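Local coordinates for flavin reductase domain protein (Arthrobacter sp., PDB 2QCK) that probably binds FMN and takes part in flavin-dependent redox chemistry, at residues I26-N30 against E107-L111; Y36-A40 against L85-A90; W64-T70 against I122-S127. All coordinates share one frame; numbering follows the deposited sequence. Where two conformers were deposited one is given.

Interaction 1 (I26-N30 against E107-L111)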
loop_
_atom_site.group_PDB
_atom_site.type_symbol
_atom_site.label_atom_id
_atom_site.label_comp_id
_atom_site.label_asym_id
_atom_site.label_seq_id
_atom_site.Cartn_x
_atom_site.Cartn_y
_atom_site.Cartn_z
ATOM N N ILE A 26 5.157 -5.883 9.355
ATOM C CA ILE A 26 6.187 -5.312 10.221
ATOM C C ILE A 26 7.562 -5.404 9.561
ATOM O O ILE A 26 7.942 -6.464 8.983
ATOM C CB ILE A 26 6.274 -5.958 11.641
ATOM C CG1 ILE A 26 4.952 -5.763 12.401
ATOM C CG2 ILE A 26 7.442 -5.311 12.354
ATOM C CD1 ILE A 26 4.696 -6.729 13.564
ATOM N N ILE A 27 8.287 -4.283 9.610
ATOM C CA ILE A 27 9.641 -4.173 9.025
ATOM C C ILE A 27 10.607 -4.268 10.171
ATOM O O ILE A 27 10.370 -3.656 11.189
ATOM C CB ILE A 27 9.845 -2.822 8.310
ATOM C CG1 ILE A 27 8.905 -2.729 7.123
ATOM C CG2 ILE A 27 11.342 -2.618 7.850
ATOM C CD1 ILE A 27 9.373 -3.499 5.911
ATOM N N THR A 28 11.683 -5.024 9.983
ATOM C CA THR A 28 12.720 -5.187 11.040
ATOM C C THR A 28 14.077 -4.838 10.431
ATOM O O THR A 28 14.276 -5.004 9.238
ATOM C CB THR A 28 12.741 -6.584 11.568
ATOM O OG1 THR A 28 12.941 -7.511 10.449
ATOM C CG2 THR A 28 11.434 -6.833 12.356
ATOM N N VAL A 29 14.975 -4.252 11.225
ATOM C CA VAL A 29 16.308 -3.966 10.760
ATOM C C VAL A 29 17.221 -4.085 11.952
ATOM O O VAL A 29 16.814 -3.811 13.082
ATOM C CB VAL A 29 16.407 -2.597 10.119
ATOM C CG1 VAL A 29 15.923 -1.505 11.053
ATOM C CG2 VAL A 29 17.832 -2.334 9.610
ATOM N N ASN A 30 18.420 -4.559 11.692
ATOM C CA ASN A 30 19.487 -4.673 12.711
ATOM C C ASN A 30 20.546 -3.598 12.459
ATOM O O ASN A 30 21.408 -3.715 11.553
ATOM C CB ASN A 30 20.077 -6.080 12.607
ATOM C CG ASN A 30 21.055 -6.397 13.720
ATOM O OD1 ASN A 30 21.528 -5.516 14.446
ATOM N ND2 ASN A 30 21.362 -7.673 13.857
ATOM N N GLU A 107 21.588 -11.470 9.718
ATOM C CA GLU A 107 21.363 -10.921 11.062
ATOM C C GLU A 107 20.112 -10.038 11.114
ATOM O O GLU A 107 19.998 -9.172 11.973
ATOM C CB GLU A 107 22.568 -10.099 11.514
ATOM C CG GLU A 107 23.880 -10.849 11.441
ATOM C CD GLU A 107 24.181 -11.547 12.732
ATOM O OE1 GLU A 107 24.595 -10.849 13.684
ATOM O OE2 GLU A 107 23.985 -12.780 12.804
ATOM N N VAL A 108 19.198 -10.235 10.174
ATOM C CA VAL A 108 17.920 -9.537 10.192
ATOM C C VAL A 108 17.082 -10.134 11.333
ATOM O O VAL A 108 17.071 -11.373 11.539
ATOM C CB VAL A 108 17.186 -9.686 8.841
ATOM C CG1 VAL A 108 15.758 -9.049 8.896
ATOM C CG2 VAL A 108 18.014 -9.056 7.713
ATOM N N PRO A 109 16.390 -9.269 12.112
ATOM C CA PRO A 109 15.491 -9.817 13.122
ATOM C C PRO A 109 14.225 -10.380 12.489
ATOM O O PRO A 109 13.489 -9.671 11.773
ATOM C CB PRO A 109 15.172 -8.602 14.002
ATOM C CG PRO A 109 16.121 -7.532 13.596
ATOM C CD PRO A 109 16.392 -7.798 12.163
ATOM N N ILE A 110 14.008 -11.661 12.737
ATOM C CA ILE A 110 12.865 -12.414 12.265
ATOM C C ILE A 110 11.875 -12.690 13.417
ATOM O O ILE A 110 12.220 -13.304 14.445
ATOM C CB ILE A 110 13.277 -13.730 11.509
ATOM C CG1 ILE A 110 14.208 -13.408 10.335
ATOM C CG2 ILE A 110 12.011 -14.446 10.981
ATOM C CD1 ILE A 110 13.544 -12.607 9.198
ATOM N N LEU A 111 10.648 -12.209 13.220
ATOM C CA LEU A 111 9.568 -12.363 14.148
ATOM C C LEU A 111 8.913 -13.697 13.924
ATOM O O LEU A 111 8.591 -14.050 12.800
ATOM C CB LEU A 111 8.510 -11.283 13.934
ATOM C CG LEU A 111 8.945 -9.824 13.911
ATOM C CD1 LEU A 111 7.700 -8.921 13.717
ATOM C CD2 LEU A 111 9.734 -9.504 15.166
#

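Interaction 2 (Y36-A40 against L85-A90)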
loop_
_atom_site.group_PDB
_atom_site.type_symbol
_atom_site.label_atom_id
_atom_site.label_comp_id
_atom_site.label_asym_id
_atom_site.label_seq_id
_atom_site.Cartn_x
_atom_site.Cartn_y
_atom_site.Cartn_z
ATOM N N TYR A 36 15.745 -3.057 15.407
ATOM C CA TYR A 36 14.709 -2.055 15.286
ATOM C C TYR A 36 13.627 -2.649 14.424
ATOM O O TYR A 36 13.906 -3.511 13.599
ATOM C CB TYR A 36 15.238 -0.829 14.585
ATOM C CG TYR A 36 16.150 0.001 15.416
ATOM C CD1 TYR A 36 17.459 -0.359 15.587
ATOM C CD2 TYR A 36 15.699 1.146 16.019
ATOM C CE1 TYR A 36 18.313 0.391 16.343
ATOM C CE2 TYR A 36 16.532 1.910 16.766
ATOM C CZ TYR A 36 17.836 1.526 16.937
ATOM O OH TYR A 36 18.675 2.303 17.705
ATOM N N GLY A 37 12.394 -2.165 14.571
ATOM C CA GLY A 37 11.315 -2.627 13.694
ATOM C C GLY A 37 10.072 -1.819 13.911
ATOM O O GLY A 37 9.938 -1.150 14.917
ATOM N N PHE A 38 9.145 -1.872 12.968
ATOM C CA PHE A 38 7.978 -1.035 13.098
ATOM C C PHE A 38 6.832 -1.574 12.239
ATOM O O PHE A 38 7.055 -2.186 11.206
ATOM C CB PHE A 38 8.357 0.413 12.734
ATOM C CG PHE A 38 9.015 0.543 11.398
ATOM C CD1 PHE A 38 10.398 0.315 11.242
ATOM C CD2 PHE A 38 8.266 0.824 10.278
ATOM C CE1 PHE A 38 11.016 0.404 10.000
ATOM C CE2 PHE A 38 8.870 0.895 9.031
ATOM C CZ PHE A 38 10.270 0.708 8.913
ATOM N N THR A 39 5.610 -1.388 12.714
ATOM C CA THR A 39 4.409 -1.780 11.999
ATOM C C THR A 39 4.273 -0.810 10.856
ATOM O O THR A 39 4.541 0.356 11.026
ATOM C CB THR A 39 3.177 -1.742 12.975
ATOM O OG1 THR A 39 3.388 -2.734 13.968
ATOM C CG2 THR A 39 1.791 -2.020 12.309
ATOM N N ALA A 40 3.761 -1.282 9.721
ATOM C CA ALA A 40 3.664 -0.510 8.513
ATOM C C ALA A 40 2.402 -0.907 7.744
ATOM O O ALA A 40 2.035 -2.066 7.667
ATOM C CB ALA A 40 4.875 -0.751 7.632
ATOM N N LEU A 85 1.181 -8.327 18.145
ATOM C CA LEU A 85 2.501 -8.026 17.657
ATOM C C LEU A 85 2.467 -6.744 16.842
ATOM O O LEU A 85 3.337 -5.864 17.036
ATOM C CB LEU A 85 2.991 -9.200 16.818
ATOM C CG LEU A 85 4.436 -9.296 16.382
ATOM C CD1 LEU A 85 5.385 -9.655 17.546
ATOM C CD2 LEU A 85 4.430 -10.328 15.228
ATOM N N ALA A 86 1.442 -6.612 15.991
ATOM C CA ALA A 86 1.156 -5.347 15.295
ATOM C C ALA A 86 1.080 -4.147 16.243
ATOM O O ALA A 86 1.714 -3.135 16.000
ATOM C CB ALA A 86 -0.117 -5.417 14.422
ATOM N N ASP A 87 0.322 -4.257 17.320
ATOM C CA ASP A 87 0.189 -3.180 18.279
ATOM C C ASP A 87 1.519 -2.867 19.016
ATOM O O ASP A 87 1.867 -1.696 19.201
ATOM C CB ASP A 87 -0.919 -3.558 19.248
ATOM C CG ASP A 87 -1.403 -2.399 20.076
ATOM O OD1 ASP A 87 -2.010 -1.446 19.517
ATOM O OD2 ASP A 87 -1.227 -2.456 21.303
ATOM N N ARG A 88 2.213 -3.923 19.452
ATOM C CA ARG A 88 3.601 -3.858 19.988
ATOM C C ARG A 88 4.503 -2.972 19.151
ATOM O O ARG A 88 5.218 -2.122 19.660
ATOM C CB ARG A 88 4.261 -5.250 19.981
ATOM C CG ARG A 88 4.502 -5.897 21.325
ATOM C CD ARG A 88 4.981 -7.360 21.119
ATOM N NE ARG A 88 4.464 -8.270 22.134
ATOM C CZ ARG A 88 4.217 -9.564 21.959
ATOM N NH1 ARG A 88 4.410 -10.163 20.796
ATOM N NH2 ARG A 88 3.745 -10.267 22.968
ATOM N N PHE A 89 4.481 -3.232 17.849
ATOM C CA PHE A 89 5.404 -2.625 16.903
ATOM C C PHE A 89 4.944 -1.261 16.375
ATOM O O PHE A 89 5.627 -0.649 15.524
ATOM C CB PHE A 89 5.689 -3.650 15.803
ATOM C CG PHE A 89 6.820 -4.572 16.157
ATOM C CD1 PHE A 89 6.612 -5.721 16.911
ATOM C CD2 PHE A 89 8.113 -4.238 15.811
ATOM C CE1 PHE A 89 7.647 -6.543 17.248
ATOM C CE2 PHE A 89 9.163 -5.053 16.174
ATOM C CZ PHE A 89 8.928 -6.219 16.890
ATOM N N ALA A 90 3.803 -0.787 16.893
ATOM C CA ALA A 90 3.274 0.531 16.563
ATOM C C ALA A 90 3.436 1.497 17.726
ATOM O O ALA A 90 3.279 2.698 17.528
ATOM C CB ALA A 90 1.761 0.440 16.114
#

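Interaction 3 (W64-T70 against I122-S127). With PO4 (phosphate ion), chain B.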
loop_
_atom_site.group_PDB
_atom_site.type_symbol
_atom_site.label_atom_id
_atom_site.label_comp_id
_atom_site.label_asym_id
_atom_site.label_seq_id
_atom_site.Cartn_x
_atom_site.Cartn_y
_atom_site.Cartn_z
ATOM N N TRP A 64 14.272 5.387 11.665
ATOM C CA TRP A 64 14.792 5.973 10.402
ATOM C C TRP A 64 16.336 5.836 10.275
ATOM O O TRP A 64 16.844 5.420 9.223
ATOM C CB TRP A 64 14.324 7.430 10.217
ATOM C CG TRP A 64 15.057 8.092 9.108
ATOM C CD1 TRP A 64 16.043 9.038 9.213
ATOM C CD2 TRP A 64 14.964 7.759 7.721
ATOM N NE1 TRP A 64 16.526 9.359 7.959
ATOM C CE2 TRP A 64 15.885 8.587 7.024
ATOM C CE3 TRP A 64 14.158 6.884 6.992
ATOM C CZ2 TRP A 64 16.031 8.544 5.662
ATOM C CZ3 TRP A 64 14.329 6.833 5.626
ATOM C CH2 TRP A 64 15.254 7.661 4.977
ATOM N N PRO A 65 17.082 6.156 11.332
ATOM C CA PRO A 65 18.497 6.017 11.231
ATOM C C PRO A 65 18.920 4.596 10.919
ATOM O O PRO A 65 19.881 4.426 10.191
ATOM C CB PRO A 65 18.995 6.471 12.607
ATOM C CG PRO A 65 17.964 7.432 13.043
ATOM C CD PRO A 65 16.705 6.733 12.631
ATOM N N ALA A 66 18.218 3.594 11.452
ATOM C CA ALA A 66 18.533 2.175 11.158
ATOM C C ALA A 66 18.342 1.925 9.672
ATOM O O ALA A 66 19.215 1.356 8.998
ATOM C CB ALA A 66 17.647 1.217 11.960
ATOM N N ILE A 67 17.234 2.431 9.150
ATOM C CA ILE A 67 16.910 2.271 7.724
ATOM C C ILE A 67 17.841 3.058 6.781
ATOM O O ILE A 67 18.226 2.569 5.693
ATOM C CB ILE A 67 15.406 2.637 7.489
ATOM C CG1 ILE A 67 14.484 1.651 8.236
ATOM C CG2 ILE A 67 15.044 2.584 6.012
ATOM C CD1 ILE A 67 14.368 0.257 7.622
ATOM N N ALA A 68 18.137 4.301 7.135
ATOM C CA ALA A 68 19.088 5.135 6.437
ATOM C C ALA A 68 20.500 4.528 6.316
ATOM O O ALA A 68 21.181 4.720 5.308
ATOM C CB ALA A 68 19.180 6.503 7.125
ATOM N N ASN A 69 20.928 3.809 7.349
ATOM C CA ASN A 69 22.279 3.329 7.464
ATOM C C ASN A 69 22.454 1.827 7.431
ATOM O O ASN A 69 23.548 1.350 7.626
ATOM C CB ASN A 69 22.876 3.880 8.737
ATOM C CG ASN A 69 22.923 5.376 8.724
ATOM O OD1 ASN A 69 22.344 6.054 9.582
ATOM N ND2 ASN A 69 23.554 5.907 7.713
ATOM N N THR A 70 21.415 1.089 7.064
ATOM C CA THR A 70 21.511 -0.353 6.953
ATOM C C THR A 70 21.012 -0.824 5.627
ATOM O O THR A 70 20.167 -0.165 5.004
ATOM C CB THR A 70 20.748 -1.017 8.110
ATOM O OG1 THR A 70 21.226 -0.445 9.338
ATOM C CG2 THR A 70 21.022 -2.536 8.168
ATOM N N ILE A 122 17.855 -3.065 0.828
ATOM C CA ILE A 122 17.419 -1.730 0.426
ATOM C C ILE A 122 18.293 -1.226 -0.712
ATOM O O ILE A 122 19.526 -1.174 -0.583
ATOM C CB ILE A 122 17.517 -0.716 1.559
ATOM C CG1 ILE A 122 16.565 -1.098 2.685
ATOM C CG2 ILE A 122 17.114 0.715 1.059
ATOM C CD1 ILE A 122 16.729 -0.200 3.947
ATOM N N GLN A 123 17.644 -0.870 -1.821
ATOM C CA GLN A 123 18.330 -0.331 -3.013
ATOM C C GLN A 123 18.607 1.161 -2.840
ATOM O O GLN A 123 19.705 1.644 -3.064
ATOM C CB GLN A 123 17.471 -0.612 -4.233
ATOM C CG GLN A 123 17.173 -2.090 -4.387
ATOM C CD GLN A 123 18.395 -2.934 -4.655
ATOM O OE1 GLN A 123 18.970 -2.863 -5.737
ATOM N NE2 GLN A 123 18.785 -3.771 -3.687
HETATM N N MSE A 124 17.622 1.890 -2.365
HETATM C CA MSE A 124 17.718 3.317 -2.238
HETATM C C MSE A 124 16.539 3.744 -1.402
HETATM O O MSE A 124 15.533 3.018 -1.304
HETATM C CB MSE A 124 17.519 3.936 -3.641
HETATM C CG MSE A 124 15.979 3.675 -4.098
HETATM SE SE MSE A 124 16.145 3.434 -5.830
HETATM C CE MSE A 124 17.111 1.738 -5.968
ATOM N N ARG A 125 16.657 4.938 -0.822
ATOM C CA ARG A 125 15.534 5.666 -0.240
ATOM C C ARG A 125 15.378 6.976 -0.977
ATOM O O ARG A 125 16.387 7.657 -1.244
ATOM C CB ARG A 125 15.806 5.985 1.242
ATOM C CG ARG A 125 16.351 4.815 2.034
ATOM C CD ARG A 125 17.787 5.032 2.427
ATOM N NE ARG A 125 18.353 3.835 3.037
ATOM C CZ ARG A 125 19.252 3.019 2.472
ATOM N NH1 ARG A 125 19.736 3.218 1.256
ATOM N NH2 ARG A 125 19.658 1.966 3.148
ATOM N N LEU A 126 14.138 7.373 -1.285
ATOM C CA LEU A 126 13.855 8.644 -1.928
ATOM C C LEU A 126 13.317 9.573 -0.869
ATOM O O LEU A 126 12.141 9.447 -0.465
ATOM C CB LEU A 126 12.807 8.416 -2.973
ATOM C CG LEU A 126 12.457 9.465 -4.026
ATOM C CD1 LEU A 126 13.663 9.943 -4.809
ATOM C CD2 LEU A 126 11.375 8.821 -4.933
ATOM N N SER A 127 14.163 10.479 -0.387
ATOM C CA SER A 127 13.846 11.216 0.817
ATOM C C SER A 127 13.350 12.591 0.522
ATOM O O SER A 127 13.996 13.373 -0.181
ATOM C CB SER A 127 15.033 11.268 1.772
ATOM O OG SER A 127 15.348 9.959 2.171
HETATM P P PO4 B . 19.804 10.693 6.795
HETATM O O1 PO4 B . 20.730 9.777 6.031
HETATM O O2 PO4 B . 18.710 11.219 5.883
HETATM O O3 PO4 B . 19.264 9.842 7.910
HETATM O O4 PO4 B . 20.530 11.875 7.410
#

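Interaction 1 (I26-N30 against E107-L111)
Thr28 and Asn30 each reach from strand 22-31 to a backbone carbonyl of the 107-111 segment, and these two bonds show how side chains can join two segments with no backbone hydrogen bond between them. The hydroxyl OG1 of Thr28 donates to Pro109 O at 2.6 Å, lying in the carbonyl plane. With chi1 at 56°, OG1 sits between the backbone N and the carbonyl carbon, and that rotation carries the hydroxyl across the gap while CG2 turns to Leu111, 4.2 Å from its CG. At the strand's far end Asn30 ND2 gives a nearly straight bond (164°) to a lone pair of Glu107 O, 2.8 Å away, and the carbonyl oxygen lies exactly in the amide plane. Between these two bonds the Pro109 ring lies against the strand, its CD 3.8 Å from Val29 C.

Apolar contact takes over at the other end. Leu111 CD1 lies 3.7 Å from Ile26 CD1, the two side chains crossing at about a right angle, and the same methyl also meets CB and CG2 of Ile26.

The next shell fixes these groups. Asn30 OD1 accepts a weak hydrogen bond from Gly33 N, so both ends of the amide are engaged, which supports the modelled orientation. The backbone of Thr28 pairs with Gly74 of strand 72-77, and Ile110 pairs with Glu102 in the small two-stranded sheet. The axes of the two short strands come within 6.8 Å at 150°, roughly antiparallel.

The contact therefore packs the 109-111 strand against the main sheet of the flavin reductase-like domain. In this mostly buried setting the Thr28 hydroxyl and the Pro109 carbonyl satisfy each other, and Asn30 ND2 pairs with Glu107 O.

Interaction 2 (Y36-A40 against L85-A90)
Thr39, on strand 34-40, makes two hydrogen bonds, to Ala86 O in the last turn of helix 83-88 and to Phe89 O just beyond it. Its hydroxyl OG1 donates to a lone pair of Ala86 O at 2.7 Å, and its backbone N donates to Phe89 O at 2.9 Å with an angle of 161° at the hydrogen. The amide approaches Phe89 O from well above the carbonyl plane. A chi1 of -65° sets OG1 beside the Thr39 N, which lets one residue address both carbonyls.

A weaker polar contact joins them: Phe38 CA lies 3.4 Å from Phe89 O as a CA-H...O approach, so that oxygen meets two successive residues of the strand.

Van der Waals packing centres on Phe89. Its ring turns an edge to the strand backbone, CD2 lying 3.6 Å from Gly37 C, and its CB is 3.1 Å from Thr39 OG1. Farther out, Phe96 meets the Phe89 ring edge-to-face. With an alanine here in place of Thr39 the backbone N could still donate to Phe89 O, but Ala86 O would probably lose its hydroxyl donor and a gap would open beside Phe89 CB.

Within its own segment Ala86 O accepts just a weak bond from Phe89 N; the Thr39 hydroxyl adds a stronger donor, and with the Thr39 amide on Phe89 O it ties the end of the helix to the sheet.

Interaction 3 (W64-T70 against I122-S127)
Arg125 reaches from strand 116-127 to helix 64-69, and its course can be read atom by atom. CB starts at the edge of the Trp64 indole, 4.1 Å from CH2. The chain then bends at chi2 (111°), bringing CD to 4.1 Å from Ile67 O and turning the guanidinium toward the backbone of helix 64-69. There NE and NH2 grip Ile67 O side-on, at 2.9 Å from NE and 3.0 Å from NH2, with the oxygen close to the guanidinium plane. NH2 also lies 2.9 Å from Thr70 O. Ile122 CG2 sits over the centre of one guanidinium face, and Ala68 O lies over the opposite face, nearer the rim.

Beside this grip, Ile122 CD1 packs 3.9 Å from Ile67 CG2, and Ser127 OG approaches Trp64 CH2. Trp64 NE1 gives a weak hydrogen bond to O3 of a phosphate ion that probably came from the crystallisation liquor.

The side-on, two-nitrogen grip of one carbonyl by an arginine fastens helix 64-69 to strand 116-127, part of an antiparallel sheet consistent with the split-barrel fold of FMN-binding flavin reductase-like proteins.

How the interactions relate
Strand 22-31 ties the three contacts together. Interactions 1 and 2, with centres about 11 Å apart, share an antiparallel strand pair, with Val29 O 2.7 Å from Tyr36 N and Ile27 O 2.8 Å from Phe38 N; Ile26 CG2 also packs 3.7 Å from Phe89 CD2. Interaction 3 lies about 14 Å from interaction 1, centre to centre, and touches it mainly through Val29, whose CG1 is 3.3 Å from Ala66 CB. The centres of interactions 2 and 3 are about 18 Å apart, yet Phe38 CE1 still comes within 4.1 Å of Ile67 CG1. The phosphate beside Trp64 belongs to interaction 3 and, probably a crystallisation additive, gives no evidence of a flavin site.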